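PDB 2NYG: SPbeta prophage-derived aminoglycoside N(3')-acetyltransferase-like protein YokD from Bacillus subtilis, which binds coenzyme A and probably acts as an aminoglycoside N-acetyltransferase, so that it may contribute to antibiotic resistance. Local coordinates for residues M31-H36 and C247-L252; S40-V45 and L172-D177; A51-L56 and G113-L118. One frame throughout, in Å; residues are numbered along the deposited sequence.

Interaction 1: residues M31-H36 and C247-L252; sequences MTVLVH and CRLFSL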
loop_
_atom_site.group_PDB
_atom_site.type_symbol
_atom_site.label_atom_id
_atom_site.label_comp_id
_atom_site.label_asym_id
_atom_site.label_seq_id
_atom_site.Cartn_x
_atom_site.Cartn_y
_atom_site.Cartn_z
ATOM N N MET A 31 -18.767 -15.598 9.121
ATOM C CA MET A 31 -17.741 -15.756 10.137
ATOM C C MET A 31 -16.963 -14.443 10.303
ATOM O O MET A 31 -16.690 -13.755 9.333
ATOM C CB MET A 31 -16.795 -16.862 9.681
ATOM C CG MET A 31 -16.106 -17.625 10.759
ATOM S SD MET A 31 -15.225 -19.007 10.013
ATOM C CE MET A 31 -16.015 -20.433 10.825
ATOM N N THR A 32 -16.633 -14.073 11.530
ATOM C CA THR A 32 -15.837 -12.867 11.738
ATOM C C THR A 32 -14.447 -13.404 11.977
ATOM O O THR A 32 -14.259 -14.233 12.866
ATOM C CB THR A 32 -16.270 -12.077 12.961
ATOM O OG1 THR A 32 -17.593 -11.586 12.748
ATOM C CG2 THR A 32 -15.340 -10.897 13.175
ATOM N N VAL A 33 -13.476 -12.954 11.194
ATOM C CA VAL A 33 -12.134 -13.488 11.344
ATOM C C VAL A 33 -10.985 -12.486 11.296
ATOM O O VAL A 33 -10.917 -11.622 10.420
ATOM C CB VAL A 33 -11.897 -14.607 10.278
ATOM C CG1 VAL A 33 -12.062 -14.045 8.887
ATOM C CG2 VAL A 33 -10.533 -15.230 10.455
ATOM N N LEU A 34 -10.082 -12.616 12.259
ATOM C CA LEU A 34 -8.893 -11.781 12.319
ATOM C C LEU A 34 -7.828 -12.527 11.500
ATOM O O LEU A 34 -7.522 -13.694 11.781
ATOM C CB LEU A 34 -8.424 -11.622 13.765
ATOM C CG LEU A 34 -7.255 -10.669 14.031
ATOM C CD1 LEU A 34 -7.632 -9.252 13.615
ATOM C CD2 LEU A 34 -6.899 -10.724 15.506
ATOM N N VAL A 35 -7.269 -11.846 10.498
ATOM C CA VAL A 35 -6.276 -12.433 9.599
ATOM C C VAL A 35 -4.847 -11.903 9.713
ATOM O O VAL A 35 -4.612 -10.700 9.821
ATOM C CB VAL A 35 -6.703 -12.257 8.111
ATOM C CG1 VAL A 35 -5.826 -13.101 7.202
ATOM C CG2 VAL A 35 -8.149 -12.646 7.932
ATOM N N HIS A 36 -3.899 -12.830 9.652
ATOM C CA HIS A 36 -2.479 -12.540 9.697
ATOM C C HIS A 36 -1.938 -13.297 8.492
ATOM O O HIS A 36 -1.912 -14.526 8.464
ATOM C CB HIS A 36 -1.913 -13.068 10.992
ATOM C CG HIS A 36 -2.613 -12.539 12.201
ATOM N ND1 HIS A 36 -2.457 -11.243 12.640
ATOM C CD2 HIS A 36 -3.492 -13.121 13.049
ATOM C CE1 HIS A 36 -3.208 -11.050 13.706
ATOM N NE2 HIS A 36 -3.845 -12.174 13.974
ATOM N N CYS A 247 -1.822 -23.112 6.757
ATOM C CA CYS A 247 -2.706 -22.284 7.561
ATOM C C CYS A 247 -3.428 -22.969 8.704
ATOM O O CYS A 247 -3.591 -24.192 8.738
ATOM C CB CYS A 247 -3.776 -21.648 6.666
ATOM S SG CYS A 247 -3.204 -20.959 5.109
ATOM N N ARG A 248 -3.859 -22.159 9.660
ATOM C CA ARG A 248 -4.656 -22.690 10.727
ATOM C C ARG A 248 -5.690 -21.671 11.110
ATOM O O ARG A 248 -5.438 -20.474 11.094
ATOM C CB ARG A 248 -3.821 -23.140 11.923
ATOM C CG ARG A 248 -2.803 -22.210 12.447
ATOM C CD ARG A 248 -1.984 -23.001 13.448
ATOM N NE ARG A 248 -0.596 -22.554 13.509
ATOM C CZ ARG A 248 0.456 -23.363 13.438
ATOM N NH1 ARG A 248 0.286 -24.672 13.302
ATOM N NH2 ARG A 248 1.677 -22.857 13.493
ATOM N N LEU A 249 -6.885 -22.169 11.392
ATOM C CA LEU A 249 -8.006 -21.334 11.770
ATOM C C LEU A 249 -8.459 -21.820 13.133
ATOM O O LEU A 249 -8.666 -23.020 13.316
ATOM C CB LEU A 249 -9.146 -21.494 10.753
ATOM C CG LEU A 249 -10.453 -20.804 11.151
ATOM C CD1 LEU A 249 -10.311 -19.300 10.991
ATOM C CD2 LEU A 249 -11.591 -21.313 10.311
ATOM N N PHE A 250 -8.602 -20.901 14.084
ATOM C CA PHE A 250 -9.049 -21.257 15.428
ATOM C C PHE A 250 -9.850 -20.158 16.108
ATOM O O PHE A 250 -9.922 -19.031 15.628
ATOM C CB PHE A 250 -7.853 -21.644 16.301
ATOM C CG PHE A 250 -6.812 -20.573 16.413
ATOM C CD1 PHE A 250 -6.967 -19.518 17.309
ATOM C CD2 PHE A 250 -5.655 -20.630 15.635
ATOM C CE1 PHE A 250 -5.984 -18.539 17.433
ATOM C CE2 PHE A 250 -4.667 -19.658 15.753
ATOM C CZ PHE A 250 -4.831 -18.612 16.654
ATOM N N SER A 251 -10.457 -20.513 17.233
ATOM C CA SER A 251 -11.272 -19.595 18.020
ATOM C C SER A 251 -10.410 -18.517 18.687
ATOM O O SER A 251 -9.390 -18.824 19.290
ATOM C CB SER A 251 -12.022 -20.389 19.080
ATOM O OG SER A 251 -12.767 -19.522 19.907
ATOM N N LEU A 252 -10.814 -17.258 18.568
ATOM C CA LEU A 252 -10.033 -16.188 19.153
ATOM C C LEU A 252 -10.260 -16.168 20.653
ATOM O O LEU A 252 -9.308 -16.112 21.437
ATOM C CB LEU A 252 -10.403 -14.847 18.520
ATOM C CG LEU A 252 -9.665 -13.579 18.972
ATOM C CD1 LEU A 252 -9.716 -12.529 17.903
ATOM C CD2 LEU A 252 -10.287 -13.050 20.249
#

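Interaction 2: residues S40-V45 and L172-D177; sequences SSIGWV and LLLGAD. With COA (coenzyme A), chain G.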
loop_
_atom_site.group_PDB
_atom_site.type_symbol
_atom_site.label_atom_id
_atom_site.label_comp_id
_atom_site.label_asym_id
_atom_site.label_seq_id
_atom_site.Cartn_x
_atom_site.Cartn_y
_atom_site.Cartn_z
ATOM N N SER A 40 3.481 -13.933 -0.026
ATOM C CA SER A 40 4.411 -14.830 -0.710
ATOM C C SER A 40 4.305 -16.320 -0.366
ATOM O O SER A 40 4.525 -17.175 -1.217
ATOM C CB SER A 40 5.854 -14.357 -0.494
ATOM O OG SER A 40 6.183 -14.275 0.880
ATOM N N SER A 41 3.956 -16.627 0.872
ATOM C CA SER A 41 3.843 -18.000 1.312
ATOM C C SER A 41 2.775 -18.772 0.563
ATOM O O SER A 41 2.641 -19.989 0.717
ATOM C CB SER A 41 3.499 -18.030 2.785
ATOM O OG SER A 41 2.283 -17.344 2.989
ATOM N N ILE A 42 2.004 -18.061 -0.245
ATOM C CA ILE A 42 0.924 -18.698 -0.976
ATOM C C ILE A 42 1.348 -19.262 -2.322
ATOM O O ILE A 42 0.739 -20.216 -2.823
ATOM C CB ILE A 42 -0.240 -17.714 -1.204
ATOM C CG1 ILE A 42 -0.783 -17.229 0.137
ATOM C CG2 ILE A 42 -1.346 -18.393 -1.994
ATOM C CD1 ILE A 42 -1.812 -16.140 0.002
ATOM N N GLY A 43 2.407 -18.688 -2.883
ATOM C CA GLY A 43 2.859 -19.099 -4.196
ATOM C C GLY A 43 2.323 -17.993 -5.084
ATOM O O GLY A 43 1.474 -17.220 -4.642
ATOM N N TRP A 44 2.796 -17.900 -6.319
ATOM C CA TRP A 44 2.328 -16.839 -7.196
ATOM C C TRP A 44 0.817 -16.807 -7.315
ATOM O O TRP A 44 0.202 -17.821 -7.641
ATOM C CB TRP A 44 2.905 -16.988 -8.607
ATOM C CG TRP A 44 2.590 -15.786 -9.455
ATOM C CD1 TRP A 44 3.065 -14.531 -9.272
ATOM C CD2 TRP A 44 1.657 -15.705 -10.543
ATOM N NE1 TRP A 44 2.492 -13.665 -10.163
ATOM C CE2 TRP A 44 1.621 -14.358 -10.956
ATOM C CE3 TRP A 44 0.843 -16.635 -11.201
ATOM C CZ2 TRP A 44 0.803 -13.910 -12.000
ATOM C CZ3 TRP A 44 0.026 -16.191 -12.241
ATOM C CH2 TRP A 44 0.014 -14.839 -12.628
ATOM N N VAL A 45 0.207 -15.656 -7.045
ATOM C CA VAL A 45 -1.240 -15.567 -7.212
ATOM C C VAL A 45 -1.575 -14.528 -8.299
ATOM O O VAL A 45 -1.081 -13.410 -8.281
ATOM C CB VAL A 45 -1.987 -15.236 -5.869
ATOM C CG1 VAL A 45 -1.111 -15.516 -4.682
ATOM C CG2 VAL A 45 -2.460 -13.828 -5.860
ATOM N N LEU A 172 -7.113 -16.359 11.679
ATOM C CA LEU A 172 -6.691 -17.094 10.501
ATOM C C LEU A 172 -5.236 -16.766 10.237
ATOM O O LEU A 172 -4.895 -15.630 9.933
ATOM C CB LEU A 172 -7.522 -16.713 9.273
ATOM C CG LEU A 172 -6.946 -17.215 7.940
ATOM C CD1 LEU A 172 -6.855 -18.722 7.967
ATOM C CD2 LEU A 172 -7.799 -16.761 6.780
ATOM N N LEU A 173 -4.372 -17.755 10.386
ATOM C CA LEU A 173 -2.973 -17.541 10.118
ATOM C C LEU A 173 -2.807 -18.095 8.716
ATOM O O LEU A 173 -2.826 -19.304 8.497
ATOM C CB LEU A 173 -2.100 -18.295 11.127
ATOM C CG LEU A 173 -2.289 -17.888 12.591
ATOM C CD1 LEU A 173 -1.408 -18.733 13.481
ATOM C CD2 LEU A 173 -1.961 -16.435 12.765
ATOM N N LEU A 174 -2.689 -17.183 7.761
ATOM C CA LEU A 174 -2.538 -17.536 6.354
ATOM C C LEU A 174 -1.065 -17.397 6.003
ATOM O O LEU A 174 -0.586 -16.338 5.610
ATOM C CB LEU A 174 -3.422 -16.609 5.517
ATOM C CG LEU A 174 -3.465 -16.588 3.999
ATOM C CD1 LEU A 174 -3.365 -17.959 3.404
ATOM C CD2 LEU A 174 -4.771 -15.926 3.617
ATOM N N GLY A 175 -0.341 -18.484 6.171
ATOM C CA GLY A 175 1.067 -18.422 5.890
ATOM C C GLY A 175 1.844 -17.872 7.071
ATOM O O GLY A 175 3.054 -17.792 6.996
ATOM N N ALA A 176 1.171 -17.492 8.154
ATOM C CA ALA A 176 1.872 -16.973 9.333
ATOM C C ALA A 176 1.829 -17.955 10.486
ATOM O O ALA A 176 1.025 -18.878 10.498
ATOM C CB ALA A 176 1.266 -15.669 9.780
ATOM N N ASP A 177 2.696 -17.743 11.467
ATOM C CA ASP A 177 2.733 -18.610 12.637
ATOM C C ASP A 177 2.147 -17.865 13.834
ATOM O O ASP A 177 1.684 -16.732 13.710
ATOM C CB ASP A 177 4.168 -19.054 12.953
ATOM C CG ASP A 177 4.233 -20.475 13.514
ATOM O OD1 ASP A 177 3.363 -20.853 14.337
ATOM O OD2 ASP A 177 5.166 -21.215 13.132
HETATM N N1A COA G . 1.934 -14.196 -5.278
HETATM C C2A COA G . 2.788 -14.544 -4.224
HETATM N N3A COA G . 3.702 -13.615 -3.770
HETATM C C4A COA G . 3.779 -12.364 -4.345
HETATM C C5A COA G . 2.937 -11.970 -5.401
HETATM C C6A COA G . 2.005 -12.908 -5.878
HETATM N N6A COA G . 1.185 -12.600 -6.874
HETATM N N7A COA G . 3.250 -10.687 -5.748
HETATM C C8A COA G . 4.263 -10.274 -4.931
HETATM N N9A COA G . 4.589 -11.331 -4.056
HETATM C C1B COA G . 5.618 -11.407 -2.992
HETATM C C2B COA G . 6.768 -10.360 -3.028
HETATM O O2B COA G . 7.731 -10.566 -4.084
HETATM C C3B COA G . 7.374 -10.506 -1.645
HETATM O O3B COA G . 8.335 -11.596 -1.797
HETATM P P3B COA G . 9.895 -11.553 -1.312
HETATM O O7A COA G . 10.204 -10.205 -0.616
HETATM O O8A COA G . 10.804 -11.623 -2.516
HETATM O O9A COA G . 10.142 -12.733 -0.406
HETATM C C4B COA G . 6.172 -10.873 -0.733
HETATM O O4B COA G . 5.160 -11.386 -1.628
HETATM C C5B COA G . 5.571 -9.668 0.068
HETATM O O5B COA G . 4.468 -10.211 0.853
HETATM P P1A COA G . 4.335 -9.850 2.392
HETATM O O1A COA G . 3.158 -10.538 3.004
HETATM O O2A COA G . 4.239 -8.329 2.573
HETATM O O3A COA G . 5.699 -10.328 2.950
HETATM P P2A COA G . 6.128 -11.843 3.262
HETATM O O4A COA G . 7.323 -12.159 2.436
HETATM O O5A COA G . 5.026 -12.861 2.985
HETATM O O6A COA G . 6.405 -11.681 4.859
HETATM C CBP COA G . 5.101 -11.250 6.990
HETATM C CCP COA G . 5.502 -12.215 5.834
HETATM C CDP COA G . 6.183 -10.161 7.195
HETATM C CEP COA G . 3.730 -10.650 6.605
HETATM C CAP COA G . 5.118 -12.059 8.331
HETATM O OAP COA G . 5.563 -13.399 8.018
HETATM C C9P COA G . 3.759 -12.156 9.068
HETATM O O9P COA G . 3.281 -13.420 9.243
HETATM N N8P COA G . 3.014 -11.115 9.521
HETATM C C7P COA G . 1.642 -11.304 10.044
HETATM C C6P COA G . 0.564 -10.309 9.590
#

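Interaction 3: residues A51-L56 and G113-L118; sequences AVIQAL and GQIVEL. With COA (coenzyme A), chain G.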
loop_
_atom_site.group_PDB
_atom_site.type_symbol
_atom_site.label_atom_id
_atom_site.label_comp_id
_atom_site.label_asym_id
_atom_site.label_seq_id
_atom_site.Cartn_x
_atom_site.Cartn_y
_atom_site.Cartn_z
ATOM N N ALA A 51 -6.524 -10.303 -5.256
ATOM C CA ALA A 51 -7.165 -11.585 -5.465
ATOM C C ALA A 51 -7.352 -12.321 -4.138
ATOM O O ALA A 51 -8.304 -13.084 -3.968
ATOM C CB ALA A 51 -6.339 -12.429 -6.419
ATOM N N VAL A 52 -6.444 -12.097 -3.193
ATOM C CA VAL A 52 -6.551 -12.770 -1.915
ATOM C C VAL A 52 -7.622 -12.083 -1.100
ATOM O O VAL A 52 -8.384 -12.740 -0.407
ATOM C CB VAL A 52 -5.189 -12.774 -1.139
ATOM C CG1 VAL A 52 -5.321 -13.526 0.197
ATOM C CG2 VAL A 52 -4.124 -13.448 -1.988
ATOM N N ILE A 53 -7.690 -10.763 -1.200
ATOM C CA ILE A 53 -8.682 -10.003 -0.458
ATOM C C ILE A 53 -10.102 -10.344 -0.903
ATOM O O ILE A 53 -11.007 -10.455 -0.094
ATOM C CB ILE A 53 -8.484 -8.499 -0.651
ATOM C CG1 ILE A 53 -7.126 -8.079 -0.101
ATOM C CG2 ILE A 53 -9.620 -7.737 0.013
ATOM C CD1 ILE A 53 -6.775 -6.659 -0.424
ATOM N N GLN A 54 -10.290 -10.510 -2.202
ATOM C CA GLN A 54 -11.601 -10.811 -2.741
ATOM C C GLN A 54 -12.015 -12.233 -2.413
ATOM O O GLN A 54 -13.194 -12.525 -2.241
ATOM C CB GLN A 54 -11.578 -10.572 -4.238
ATOM C CG GLN A 54 -11.063 -9.194 -4.544
ATOM C CD GLN A 54 -11.051 -8.878 -6.011
ATOM O OE1 GLN A 54 -10.629 -9.689 -6.832
ATOM N NE2 GLN A 54 -11.498 -7.683 -6.352
ATOM N N ALA A 55 -11.032 -13.115 -2.316
ATOM C CA ALA A 55 -11.299 -14.502 -1.987
ATOM C C ALA A 55 -11.772 -14.540 -0.538
ATOM O O ALA A 55 -12.627 -15.339 -0.168
ATOM C CB ALA A 55 -10.033 -15.336 -2.167
ATOM N N LEU A 56 -11.219 -13.662 0.283
ATOM C CA LEU A 56 -11.611 -13.607 1.674
ATOM C C LEU A 56 -13.024 -13.085 1.772
ATOM O O LEU A 56 -13.835 -13.592 2.550
ATOM C CB LEU A 56 -10.652 -12.708 2.463
ATOM C CG LEU A 56 -9.449 -13.461 3.036
ATOM C CD1 LEU A 56 -8.281 -12.526 3.272
ATOM C CD2 LEU A 56 -9.885 -14.150 4.315
ATOM N N GLY A 113 2.565 -6.981 6.399
ATOM C CA GLY A 113 2.290 -7.626 5.130
ATOM C C GLY A 113 1.705 -6.736 4.054
ATOM O O GLY A 113 1.101 -5.710 4.345
ATOM N N GLN A 114 1.892 -7.139 2.802
ATOM C CA GLN A 114 1.386 -6.395 1.668
ATOM C C GLN A 114 -0.134 -6.405 1.621
ATOM O O GLN A 114 -0.760 -5.377 1.356
ATOM C CB GLN A 114 1.961 -6.973 0.375
ATOM C CG GLN A 114 3.420 -6.594 0.176
ATOM C CD GLN A 114 3.976 -7.002 -1.168
ATOM O OE1 GLN A 114 3.236 -7.394 -2.078
ATOM N NE2 GLN A 114 5.301 -6.894 -1.300
ATOM N N ILE A 115 -0.728 -7.566 1.874
ATOM C CA ILE A 115 -2.176 -7.696 1.862
ATOM C C ILE A 115 -2.855 -6.692 2.790
ATOM O O ILE A 115 -3.838 -6.056 2.415
ATOM C CB ILE A 115 -2.589 -9.112 2.241
ATOM C CG1 ILE A 115 -2.300 -10.046 1.073
ATOM C CG2 ILE A 115 -4.056 -9.158 2.597
ATOM C CD1 ILE A 115 -2.245 -11.520 1.443
ATOM N N VAL A 116 -2.332 -6.543 4.000
ATOM C CA VAL A 116 -2.909 -5.599 4.947
ATOM C C VAL A 116 -2.739 -4.171 4.461
ATOM O O VAL A 116 -3.619 -3.338 4.648
ATOM C CB VAL A 116 -2.252 -5.714 6.338
ATOM C CG1 VAL A 116 -2.650 -4.531 7.209
ATOM C CG2 VAL A 116 -2.681 -7.009 7.002
ATOM N N GLU A 117 -1.605 -3.885 3.832
ATOM C CA GLU A 117 -1.346 -2.535 3.357
ATOM C C GLU A 117 -2.333 -2.139 2.265
ATOM O O GLU A 117 -2.770 -0.992 2.190
ATOM C CB GLU A 117 0.101 -2.407 2.858
ATOM C CG GLU A 117 0.448 -1.015 2.331
ATOM C CD GLU A 117 0.347 0.079 3.385
ATOM O OE1 GLU A 117 -0.350 -0.103 4.403
ATOM O OE2 GLU A 117 0.956 1.144 3.182
ATOM N N LEU A 118 -2.684 -3.097 1.422
ATOM C CA LEU A 118 -3.633 -2.842 0.363
ATOM C C LEU A 118 -5.056 -2.905 0.916
ATOM O O LEU A 118 -5.926 -2.139 0.511
ATOM C CB LEU A 118 -3.481 -3.879 -0.736
ATOM C CG LEU A 118 -4.489 -3.624 -1.846
ATOM C CD1 LEU A 118 -4.186 -2.282 -2.510
ATOM C CD2 LEU A 118 -4.439 -4.746 -2.838
HETATM N N1A COA G . 1.934 -14.196 -5.278
HETATM C C2A COA G . 2.788 -14.544 -4.224
HETATM N N3A COA G . 3.702 -13.615 -3.770
HETATM C C4A COA G . 3.779 -12.364 -4.345
HETATM C C5A COA G . 2.937 -11.970 -5.401
HETATM C C6A COA G . 2.005 -12.908 -5.878
HETATM N N6A COA G . 1.185 -12.600 -6.874
HETATM N N7A COA G . 3.250 -10.687 -5.748
HETATM C C8A COA G . 4.263 -10.274 -4.931
HETATM N N9A COA G . 4.589 -11.331 -4.056
HETATM C C1B COA G . 5.618 -11.407 -2.992
HETATM C C2B COA G . 6.768 -10.360 -3.028
HETATM O O2B COA G . 7.731 -10.566 -4.084
HETATM C C3B COA G . 7.374 -10.506 -1.645
HETATM O O3B COA G . 8.335 -11.596 -1.797
HETATM P P3B COA G . 9.895 -11.553 -1.312
HETATM O O7A COA G . 10.204 -10.205 -0.616
HETATM O O8A COA G . 10.804 -11.623 -2.516
HETATM O O9A COA G . 10.142 -12.733 -0.406
HETATM C C4B COA G . 6.172 -10.873 -0.733
HETATM O O4B COA G . 5.160 -11.386 -1.628
HETATM C C5B COA G . 5.571 -9.668 0.068
HETATM O O5B COA G . 4.468 -10.211 0.853
HETATM P P1A COA G . 4.335 -9.850 2.392
HETATM O O1A COA G . 3.158 -10.538 3.004
HETATM O O2A COA G . 4.239 -8.329 2.573
HETATM O O3A COA G . 5.699 -10.328 2.950
HETATM P P2A COA G . 6.128 -11.843 3.262
HETATM O O4A COA G . 7.323 -12.159 2.436
HETATM O O5A COA G . 5.026 -12.861 2.985
HETATM O O6A COA G . 6.405 -11.681 4.859
HETATM C CBP COA G . 5.101 -11.250 6.990
HETATM C CCP COA G . 5.502 -12.215 5.834
HETATM C CDP COA G . 6.183 -10.161 7.195
HETATM C CEP COA G . 3.730 -10.650 6.605
HETATM C CAP COA G . 5.118 -12.059 8.331
HETATM O OAP COA G . 5.563 -13.399 8.018
HETATM C C9P COA G . 3.759 -12.156 9.068
HETATM O O9P COA G . 3.281 -13.420 9.243
HETATM N N8P COA G . 3.014 -11.115 9.521
HETATM C C7P COA G . 1.642 -11.304 10.044
HETATM C C6P COA G . 0.564 -10.309 9.590
#

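Interaction 1: residues M31-H36 and C247-L252
Where M31-L34 and L249-L252 face each other, the two chains run 78° apart, and the nearest CA atoms are those of L34 and L252, 8.2 Å apart. That spacing is too wide for neighbouring strands. The contact is instead a worked example of how apolar side chains join next-but-one strands of a sheet, reaching past the strand that separates them. L249 does most of the reaching. Its two methyl branches are divided between two partners: CD1 meets V33 CG2 at 4.1 Å, while CD2 meets the sulfur of M31, SD, at 4.3 Å. The V33 and L249 side chains cross at about a right angle, so they touch at methyl ends and do not lie alongside each other. V33 presents CG2 because this branch stands anti to the backbone N, with CG1 placed between N and the carbonyl carbon (chi1 60°). M31 reaches L249 through an extended chain. A second, separate patch forms where the strand 245-251 gives way to a helix: L34 CD2 touches L252 CD1 at 4.1 Å. Just before it S251, at the N-cap position of that helix, bonds through OG to the backbone N of E254. Strand 170-174 runs between the two segments, parallel to 32-37 and antiparallel to 245-251, and its Y170 bonds to the backbone of T32 and L34. M31 and L249 both pack on Y170, whereas L34 and L252 both rest on L164 of helix 160-166.

Interaction 2: residues S40-V45 and L172-D177
S41 and G175 make the closest approach here, with the S41 hydroxyl OG 3.3 Å from G175 CA and their CA atoms 5.4 Å apart. The positive phi of G175 (83°) is one that glycine adopts easily, and its bare CA lets the S41 hydroxyl come close. The hydroxyl bonds to S38 O, and its meeting with G175 is a van der Waals contact. Beside it, I42 and L174 touch through their outermost methyls, CD1 to CD1, at 4.2 Å; L174 holds CG anti to its backbone N (chi1 175°), which carries CD1 over to the isoleucine. The same loop faces coenzyme A. V45 hydrogen-bonds the adenine through its backbone, while its CG1 methyl packs against the base near N1A: V45 N donates to N1A at 2.9 Å (N-H...acceptor angle 144°), and V45 O accepts from N6A at 2.8 Å. This pair grips the edge of the base much as a base-pairing partner would. S40 OG lies 2.8 Å from O5A and 2.9 Å from O4A, both on the same phosphate, and which oxygen takes its proton is unsettled. Further along, A176 CB abuts the pantetheine carbonyl oxygen O9P. In the next shell, G43 N bonds to S40 O and tightens the loop, T9 OG1 holds W44 N, and W44 packs on I94 of the second subunit. R248 forms a salt bridge to D177. Together, S40-V45 belong to the coenzyme A-binding loop of this antibiotic N-acetyltransferase fold, leading from strand 32-37 to helix 48-60 and resting on the end of strand 170-174.

Interaction 3: residues A51-L56 and G113-L118
I53 and I115 lie at the centre of a helix-helix contact behind the coenzyme A site, the second helix being the one whose N-terminal end meets the cofactor. The axes of the short helical segments 51-56 and 114-118 pass 10.4 Å apart with a signed crossing angle of -75°, a steep crossing that confines the contact to a few residues. I115 is shared between two neighbours. Its CD1 reaches V52 CG1 at 3.9 Å, the two side chains crossing at about a right angle, and its CG2 branch faces I53 CG1 at 4.2 Å. V52 offers CG1 because that methyl stands anti to the backbone N (chi1 -179°). One turn later L118 approaches I53 CD1 with its CD2, again at 3.9 Å. The side-chain contacts are apolar, in line with their buried position. The opposite chemistry appears at the helix start, a small illustration of how a helix can be greasy on one side and anion-binding at its tip. G113 occupies the N-cap position, and the following amide, Q114 N, donates to the phosphate oxygen O2A at 2.6 Å with an angle of 131°. The helix dipole would probably add to the attraction. The extended Q114 side chain, with CG beside the backbone N, runs past the ribose carbon C5B, in keeping with its experimentally established role in binding coenzyme A. Around this pair, helix 15-25 lies against V52 through I18, M68 of strand 65-69 touches I115, and R120 of the second subunit packs on L118.

Overall arrangement
Interactions 1 and 3 are buried and joined by apolar side chains, whereas interaction 2 is only partly buried and mixes a methyl contact with polar groups turned to coenzyme A. Strand 170-174 links the first two: it separates the strands of interaction 1, and its end meets the cofactor loop in interaction 2. L34 O probably bonds to L172 N, and C247 packs on L174. Interactions 2 and 3 meet different parts of the cofactor: the loop takes the adenine and one phosphate of the diphosphate, the helix start its neighbour. V52 joins them by touching I42 and L174, while L56 reaches V35 and L172 on the sheet.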